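PDB 6VC6: 6-phospho-alpha-glucosidase from Merdibacter massiliensis, which probably hydrolyses alpha-linked 6-phosphoglucosides to release glucose 6-phosphate, using NAD and a divalent metal ion as in other family 4 glycoside hydrolases. Local coordinates for residues C170-N175 / N261-Y266; Y245-T250 / P270-S275. One frame throughout, in Å; residues are numbered along the deposited sequence.

Interaction 1: residues C170-N175 / N261-Y266. With MN (manganese (II) ion), chain E; G6P (6-O-phosphono-alpha-D-glucopyranose), chain F; NAD (nicotinamide-adenine-dinucleotide), chain G.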
loop_
_atom_site.group_PDB
_atom_site.type_symbol
_atom_site.label_atom_id
_atom_site.label_comp_id
_atom_site.label_asym_id
_atom_site.label_seq_id
_atom_site.Cartn_x
_atom_site.Cartn_y
_atom_site.Cartn_z
ATOM N N CYS A 170 4.144 1.684 2.044
ATOM C CA CYS A 170 3.710 1.652 0.655
ATOM C C CYS A 170 4.936 1.655 -0.243
ATOM O O CYS A 170 5.926 2.329 0.058
ATOM C CB CYS A 170 2.822 2.852 0.314
ATOM S SG CYS A 170 2.397 3.017 -1.433
ATOM N N ASP A 171 4.863 0.912 -1.347
ATOM C CA ASP A 171 6.005 0.768 -2.240
ATOM C C ASP A 171 5.999 1.772 -3.386
ATOM O O ASP A 171 6.907 1.734 -4.222
ATOM C CB ASP A 171 6.081 -0.659 -2.797
ATOM C CG ASP A 171 4.871 -1.042 -3.623
ATOM O OD1 ASP A 171 4.875 -2.164 -4.171
ATOM O OD2 ASP A 171 3.919 -0.245 -3.722
ATOM N N GLN A 172 5.017 2.678 -3.434
ATOM C CA GLN A 172 4.971 3.648 -4.526
ATOM C C GLN A 172 6.128 4.640 -4.472
ATOM O O GLN A 172 6.738 4.894 -5.525
ATOM C CB GLN A 172 3.611 4.350 -4.540
ATOM C CG GLN A 172 3.564 5.606 -5.393
ATOM C CD GLN A 172 3.448 5.306 -6.875
ATOM O OE1 GLN A 172 3.546 6.204 -7.709
ATOM N NE2 GLN A 172 3.235 4.038 -7.211
ATOM N N PRO A 173 6.482 5.234 -3.322
ATOM C CA PRO A 173 7.638 6.149 -3.320
ATOM C C PRO A 173 8.933 5.499 -3.780
ATOM O O PRO A 173 9.719 6.142 -4.487
ATOM C CB PRO A 173 7.717 6.604 -1.856
ATOM C CG PRO A 173 6.327 6.482 -1.357
ATOM C CD PRO A 173 5.780 5.255 -2.024
ATOM N N GLU A 174 9.184 4.242 -3.403
ATOM C CA GLU A 174 10.396 3.574 -3.867
ATOM C C GLU A 174 10.318 3.258 -5.356
ATOM O O GLU A 174 11.321 3.369 -6.072
ATOM C CB GLU A 174 10.651 2.298 -3.065
ATOM C CG GLU A 174 11.835 1.484 -3.588
ATOM C CD GLU A 174 12.093 0.221 -2.791
ATOM O OE1 GLU A 174 12.615 0.323 -1.661
ATOM O OE2 GLU A 174 11.773 -0.877 -3.295
ATOM N N ASN A 175 9.137 2.863 -5.840
ATOM C CA ASN A 175 8.990 2.554 -7.259
ATOM C C ASN A 175 9.248 3.778 -8.128
ATOM O O ASN A 175 9.728 3.646 -9.260
ATOM C CB ASN A 175 7.597 1.989 -7.534
ATOM C CG ASN A 175 7.484 0.522 -7.168
ATOM O OD1 ASN A 175 8.482 -0.198 -7.132
ATOM N ND2 ASN A 175 6.266 0.071 -6.897
ATOM N N ASN A 261 4.100 11.932 -6.818
ATOM C CA ASN A 261 3.567 10.582 -6.706
ATOM C C ASN A 261 2.569 10.356 -7.834
ATOM O O ASN A 261 1.736 11.221 -8.116
ATOM C CB ASN A 261 2.900 10.403 -5.339
ATOM C CG ASN A 261 2.522 8.962 -5.046
ATOM O OD1 ASN A 261 1.826 8.314 -5.828
ATOM N ND2 ASN A 261 2.970 8.459 -3.900
ATOM N N THR A 262 2.658 9.196 -8.492
ATOM C CA THR A 262 1.822 8.958 -9.667
ATOM C C THR A 262 0.336 8.968 -9.335
ATOM O O THR A 262 -0.487 9.136 -10.241
ATOM C CB THR A 262 2.190 7.632 -10.338
ATOM O OG1 THR A 262 1.814 6.540 -9.490
ATOM C CG2 THR A 262 3.684 7.572 -10.619
ATOM N N TYR A 263 -0.028 8.797 -8.064
ATOM C CA TYR A 263 -1.427 8.886 -7.670
ATOM C C TYR A 263 -1.938 10.320 -7.637
ATOM O O TYR A 263 -3.152 10.521 -7.529
ATOM C CB TYR A 263 -1.626 8.227 -6.306
ATOM C CG TYR A 263 -1.738 6.722 -6.379
ATOM C CD1 TYR A 263 -2.931 6.112 -6.743
ATOM C CD2 TYR A 263 -0.645 5.911 -6.105
ATOM C CE1 TYR A 263 -3.037 4.738 -6.816
ATOM C CE2 TYR A 263 -0.742 4.535 -6.177
ATOM C CZ TYR A 263 -1.940 3.954 -6.532
ATOM O OH TYR A 263 -2.044 2.585 -6.607
ATOM N N ASP A 264 -1.049 11.313 -7.728
ATOM C CA ASP A 264 -1.486 12.704 -7.793
ATOM C C ASP A 264 -2.312 12.990 -9.038
ATOM O O ASP A 264 -3.074 13.963 -9.051
ATOM C CB ASP A 264 -0.282 13.647 -7.765
ATOM C CG ASP A 264 0.533 13.521 -6.495
ATOM O OD1 ASP A 264 0.223 12.641 -5.664
ATOM O OD2 ASP A 264 1.490 14.306 -6.332
ATOM N N GLY A 265 -2.176 12.169 -10.083
ATOM C CA GLY A 265 -2.884 12.438 -11.324
ATOM C C GLY A 265 -4.391 12.391 -11.165
ATOM O O GLY A 265 -5.117 13.141 -11.823
ATOM N N TYR A 266 -4.883 11.509 -10.292
ATOM C CA TYR A 266 -6.320 11.434 -10.052
ATOM C C TYR A 266 -6.844 12.728 -9.440
ATOM O O TYR A 266 -7.896 13.236 -9.847
ATOM C CB TYR A 266 -6.645 10.250 -9.140
ATOM C CG TYR A 266 -6.266 8.899 -9.703
ATOM C CD1 TYR A 266 -6.904 8.388 -10.825
ATOM C CD2 TYR A 266 -5.276 8.128 -9.103
ATOM C CE1 TYR A 266 -6.564 7.151 -11.339
ATOM C CE2 TYR A 266 -4.931 6.890 -9.610
ATOM C CZ TYR A 266 -5.577 6.407 -10.728
ATOM O OH TYR A 266 -5.235 5.175 -11.235
HETATM MN MN MN E . 0.623 1.892 -2.001
HETATM C C1 G6P F . 0.617 0.843 -6.387
HETATM C C2 G6P F . 0.374 1.090 -4.891
HETATM C C3 G6P F . -0.430 0.005 -4.197
HETATM C C4 G6P F . -1.558 -0.426 -5.104
HETATM C C5 G6P F . -0.935 -1.132 -6.294
HETATM C C6 G6P F . -2.022 -1.487 -7.300
HETATM O O1 G6P F . 2.026 0.862 -6.649
HETATM O O2 G6P F . 1.635 1.235 -4.225
HETATM O O3 G6P F . -0.956 0.482 -2.955
HETATM O O4 G6P F . -2.419 -1.325 -4.399
HETATM O O5 G6P F . 0.030 -0.330 -6.985
HETATM O O6 G6P F . -1.587 -2.601 -8.070
HETATM P P G6P F . -2.624 -3.405 -9.000
HETATM O O1P G6P F . -3.266 -4.372 -8.034
HETATM O O2P G6P F . -3.557 -2.343 -9.534
HETATM O O3P G6P F . -1.749 -4.034 -10.057
HETATM P PA NAD G . -5.707 -10.813 -3.261
HETATM O O1A NAD G . -4.986 -11.589 -4.337
HETATM O O2A NAD G . -7.216 -10.826 -3.205
HETATM O O5B NAD G . -5.152 -11.291 -1.829
HETATM C C5B NAD G . -5.866 -10.982 -0.637
HETATM C C4B NAD G . -5.805 -12.168 0.311
HETATM O O4B NAD G . -6.120 -11.746 1.640
HETATM C C3B NAD G . -6.826 -13.222 -0.087
HETATM O O3B NAD G . -6.184 -14.495 -0.185
HETATM C C2B NAD G . -7.831 -13.249 1.045
HETATM O O2B NAD G . -8.246 -14.588 1.321
HETATM C C1B NAD G . -7.056 -12.661 2.211
HETATM N N9A NAD G . -7.950 -11.986 3.184
HETATM C C8A NAD G . -8.994 -11.182 2.905
HETATM N N7A NAD G . -9.591 -10.749 4.046
HETATM C C5A NAD G . -8.922 -11.287 5.083
HETATM C C6A NAD G . -9.019 -11.247 6.561
HETATM N N6A NAD G . -9.980 -10.521 7.182
HETATM N N1A NAD G . -8.116 -11.960 7.271
HETATM C C2A NAD G . -7.154 -12.686 6.671
HETATM N N3A NAD G . -7.008 -12.768 5.337
HETATM C C4A NAD G . -7.847 -12.106 4.507
HETATM O O3 NAD G . -5.218 -9.280 -3.295
HETATM P PN NAD G . -3.809 -8.832 -3.927
HETATM O O1N NAD G . -4.071 -8.202 -5.275
HETATM O O2N NAD G . -2.808 -9.954 -3.786
HETATM O O5D NAD G . -3.411 -7.664 -2.898
HETATM C C5D NAD G . -2.861 -7.989 -1.623
HETATM C C4D NAD G . -2.896 -6.740 -0.755
HETATM O O4D NAD G . -1.645 -6.053 -0.837
HETATM C C3D NAD G . -3.968 -5.778 -1.246
HETATM O O3D NAD G . -4.728 -5.319 -0.126
HETATM C C2D NAD G . -3.200 -4.610 -1.820
HETATM O O2D NAD G . -3.898 -3.381 -1.616
HETATM C C1D NAD G . -1.915 -4.662 -1.016
HETATM N N1N NAD G . -0.814 -3.960 -1.671
HETATM C C2N NAD G . -0.359 -2.860 -1.069
HETATM C C3N NAD G . 0.681 -2.127 -1.610
HETATM C C7N NAD G . 1.151 -0.897 -0.893
HETATM O O7N NAD G . 1.891 -0.114 -1.464
HETATM N N7N NAD G . 0.730 -0.690 0.355
HETATM C C4N NAD G . 1.267 -2.553 -2.795
HETATM C C5N NAD G . 0.773 -3.701 -3.408
HETATM C C6N NAD G . -0.276 -4.399 -2.816
#
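Gln172 OE1 takes two hydrogen bonds from Thr262: one from OG1 at 2.5 Å and a longer one from the backbone N at 3.2 Å. Both donors come from the same face of the amide, the hydroxyl rising 42° out of the carbonyl plane, so neither bond has ideal direction, but together they limit the rotation of the group. With CG of Gln172 anti to the backbone N (chi1 165°), that carbon lies 3.2 Å from Asn261 OD1, and the bend at chi2 then swings the amide toward Thr262. The asparagine oxygen also caps the following turn, accepting from Tyr263 N in the carbonyl plane, on a lone pair. This is the tight part of the contact. The looser side faces the sugar, not solvent, since the touching residues are all buried: Gln172 NE2 stands 3.4 Å from G6P O1 with no hydrogen bond assigned, and Tyr263 presents its ring edge to the sugar, OH lying 3.2 Å from G6P C1. Cys170 SG both caps the helix, accepting from Gln172 N, and binds manganese at 2.2 Å. His200, G6P O2 and O3, and NAD O7N complete the metal's ligands, while Asp171 N donates to O7N. With NAD C4N only 3.4 Å from G6P C3, the geometry is consistent with the hydride transfer from C3 known in family 4 enzymes.

Interaction 2: residues Y245-T250 / P270-S275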
loop_
_atom_site.group_PDB
_atom_site.type_symbol
_atom_site.label_atom_id
_atom_site.label_comp_id
_atom_site.label_asym_id
_atom_site.label_seq_id
_atom_site.Cartn_x
_atom_site.Cartn_y
_atom_site.Cartn_z
ATOM N N TYR A 245 2.296 6.035 -15.357
ATOM C CA TYR A 245 3.649 6.559 -15.205
ATOM C C TYR A 245 3.967 7.593 -16.278
ATOM O O TYR A 245 4.631 8.599 -16.002
ATOM C CB TYR A 245 4.661 5.416 -15.245
ATOM C CG TYR A 245 4.948 4.808 -13.892
ATOM C CD1 TYR A 245 6.071 5.180 -13.166
ATOM C CD2 TYR A 245 4.095 3.861 -13.341
ATOM C CE1 TYR A 245 6.337 4.628 -11.930
ATOM C CE2 TYR A 245 4.352 3.303 -12.103
ATOM C CZ TYR A 245 5.474 3.689 -11.403
ATOM O OH TYR A 245 5.735 3.137 -10.170
ATOM N N GLY A 246 3.504 7.362 -17.509
ATOM C CA GLY A 246 3.757 8.314 -18.575
ATOM C C GLY A 246 3.082 9.652 -18.359
ATOM O O GLY A 246 3.560 10.679 -18.847
ATOM N N PHE A 247 1.970 9.663 -17.619
ATOM C CA PHE A 247 1.230 10.892 -17.356
ATOM C C PHE A 247 2.003 11.875 -16.485
ATOM O O PHE A 247 1.608 13.043 -16.402
ATOM C CB PHE A 247 -0.110 10.556 -16.701
ATOM C CG PHE A 247 -1.081 11.701 -16.681
ATOM C CD1 PHE A 247 -1.734 12.095 -17.837
ATOM C CD2 PHE A 247 -1.345 12.380 -15.502
ATOM C CE1 PHE A 247 -2.630 13.148 -17.820
ATOM C CE2 PHE A 247 -2.239 13.432 -15.480
ATOM C CZ PHE A 247 -2.883 13.817 -16.639
ATOM N N VAL A 248 3.087 11.438 -15.838
ATOM C CA VAL A 248 3.849 12.368 -15.009
ATOM C C VAL A 248 4.496 13.449 -15.866
ATOM O O VAL A 248 4.704 14.578 -15.404
ATOM C CB VAL A 248 4.891 11.596 -14.172
ATOM C CG1 VAL A 248 4.215 10.600 -13.241
ATOM C CG2 VAL A 248 5.873 10.882 -15.086
ATOM N N GLN A 249 4.754 13.170 -17.148
ATOM C CA GLN A 249 5.286 14.196 -18.040
ATOM C C GLN A 249 4.342 15.389 -18.137
ATOM O O GLN A 249 4.781 16.544 -18.088
ATOM C CB GLN A 249 5.546 13.603 -19.424
ATOM C CG GLN A 249 6.240 14.550 -20.390
ATOM C CD GLN A 249 6.474 13.926 -21.752
ATOM O OE1 GLN A 249 5.588 13.283 -22.315
ATOM N NE2 GLN A 249 7.674 14.111 -22.289
ATOM N N THR A 250 3.040 15.129 -18.275
ATOM C CA THR A 250 2.062 16.214 -18.300
ATOM C C THR A 250 2.028 16.946 -16.965
ATOM O O THR A 250 2.018 18.182 -16.918
ATOM C CB THR A 250 0.677 15.662 -18.644
ATOM O OG1 THR A 250 0.678 15.153 -19.984
ATOM C CG2 THR A 250 -0.381 16.750 -18.520
ATOM N N PRO A 270 -8.999 14.924 -12.487
ATOM C CA PRO A 270 -10.103 13.956 -12.391
ATOM C C PRO A 270 -10.910 13.839 -13.672
ATOM O O PRO A 270 -11.403 12.747 -13.980
ATOM C CB PRO A 270 -10.950 14.501 -11.235
ATOM C CG PRO A 270 -10.684 15.962 -11.245
ATOM C CD PRO A 270 -9.247 16.120 -11.661
ATOM N N ASP A 271 -11.055 14.928 -14.431
ATOM C CA ASP A 271 -11.786 14.862 -15.692
ATOM C C ASP A 271 -11.066 13.968 -16.695
ATOM O O ASP A 271 -11.678 13.092 -17.316
ATOM C CB ASP A 271 -11.975 16.268 -16.264
ATOM C CG ASP A 271 -12.966 17.093 -15.469
ATOM O OD1 ASP A 271 -13.680 16.517 -14.621
ATOM O OD2 ASP A 271 -13.031 18.321 -15.692
ATOM N N TYR A 272 -9.758 14.177 -16.863
ATOM C CA TYR A 272 -8.997 13.382 -17.823
ATOM C C TYR A 272 -8.926 11.920 -17.402
ATOM O O TYR A 272 -9.094 11.021 -18.235
ATOM C CB TYR A 272 -7.591 13.964 -17.988
ATOM C CG TYR A 272 -6.725 13.226 -18.985
ATOM C CD1 TYR A 272 -5.953 12.138 -18.597
ATOM C CD2 TYR A 272 -6.673 13.623 -20.315
ATOM C CE1 TYR A 272 -5.162 11.462 -19.504
ATOM C CE2 TYR A 272 -5.881 12.954 -21.230
ATOM C CZ TYR A 272 -5.128 11.874 -20.819
ATOM O OH TYR A 272 -4.339 11.203 -21.724
ATOM N N LYS A 273 -8.673 11.662 -16.117
ATOM C CA LYS A 273 -8.548 10.282 -15.656
ATOM C C LYS A 273 -9.865 9.529 -15.791
ATOM O O LYS A 273 -9.879 8.364 -16.205
ATOM C CB LYS A 273 -8.055 10.253 -14.209
ATOM C CG LYS A 273 -6.624 10.742 -14.030
ATOM C CD LYS A 273 -5.616 9.726 -14.538
ATOM C CE LYS A 273 -4.190 10.203 -14.301
ATOM N NZ LYS A 273 -3.197 9.107 -14.472
ATOM N N PHE A 274 -10.983 10.177 -15.455
ATOM C CA PHE A 274 -12.280 9.519 -15.586
ATOM C C PHE A 274 -12.620 9.251 -17.047
ATOM O O PHE A 274 -13.194 8.206 -17.374
ATOM C CB PHE A 274 -13.370 10.368 -14.932
ATOM C CG PHE A 274 -14.768 9.919 -15.262
ATOM C CD1 PHE A 274 -15.350 8.867 -14.576
ATOM C CD2 PHE A 274 -15.500 10.551 -16.256
ATOM C CE1 PHE A 274 -16.635 8.449 -14.876
ATOM C CE2 PHE A 274 -16.783 10.137 -16.562
ATOM C CZ PHE A 274 -17.351 9.085 -15.870
ATOM N N SER A 275 -12.272 10.182 -17.939
ATOM C CA SER A 275 -12.622 10.091 -19.351
ATOM C C SER A 275 -11.981 8.898 -20.045
ATOM O O SER A 275 -12.474 8.472 -21.095
ATOM C CB SER A 275 -12.225 11.380 -20.072
ATOM O OG SER A 275 -10.819 11.541 -20.086
#
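Phe247 holds CG opposite its backbone N (chi1 -166°) and Tyr272 does the same (chi1 -179°), which extends the two rings toward each other from their separate backbones. Lys273 instead keeps CG beside its own N and bends again at chi2, and this double turn carries its chain across to the phenylalanine. The rings approach obliquely, Phe247 CE1 lying 3.5 Å from Tyr272 CE1 and nearly as close to CD1. Their planes are within 24° of parallel, yet the centroids are 5.1 Å apart and the rings barely overlap, so this is a slid aromatic contact rather than a full stack. Lys273 approaches a face: CE lies 4.1 Å from the Phe247 centroid in a CH-pi contact, and NZ, at 4.4 Å from the same centroid, makes an off-centre cation-pi interaction. On the opposite face Thr250 CB stands 4.2 Å above the ring plane, so the phenyl group is held between a threonine of its own segment and the lysine. Tyr269 adds an edge-to-face contact to Phe247, and Lys273 has a second cation-pi partner in Tyr266. Replacing Phe247 by alanine is likely to cost Lys273 one of its two aromatic partners and to leave Tyr272 without its ring partner across the contact. No hydrogen bond joins the segments. The geometry is that of a small aromatic-lysine cluster near the surface of the family 4 C-terminal region, packing helix 270-275 against the junction of helices 239-246 and 248-254.

In the fold
Interaction 1 is buried, its centre about 10 Å from that of the chain, whereas interaction 2 is a surface contact about 21 Å out. Their chemistry follows: hydrogen bonds, caps and a manganese site shared with the bound sugar and NAD in the first, ring and lysine contacts in the second. The segments alternate along the sequence, and helices 264-268 and 270-275 are consecutive. The contacts also touch by packing, Tyr245 OH lying 3.4 Å from Asn175 CB and Lys273 CG 3.6 Å from Gly265 O. Interaction 1 joins the N-terminal family 4 region, probably the Rossmann-like part holding most of the NAD, to the C-terminal region across the active site, while interaction 2 stays within the latter.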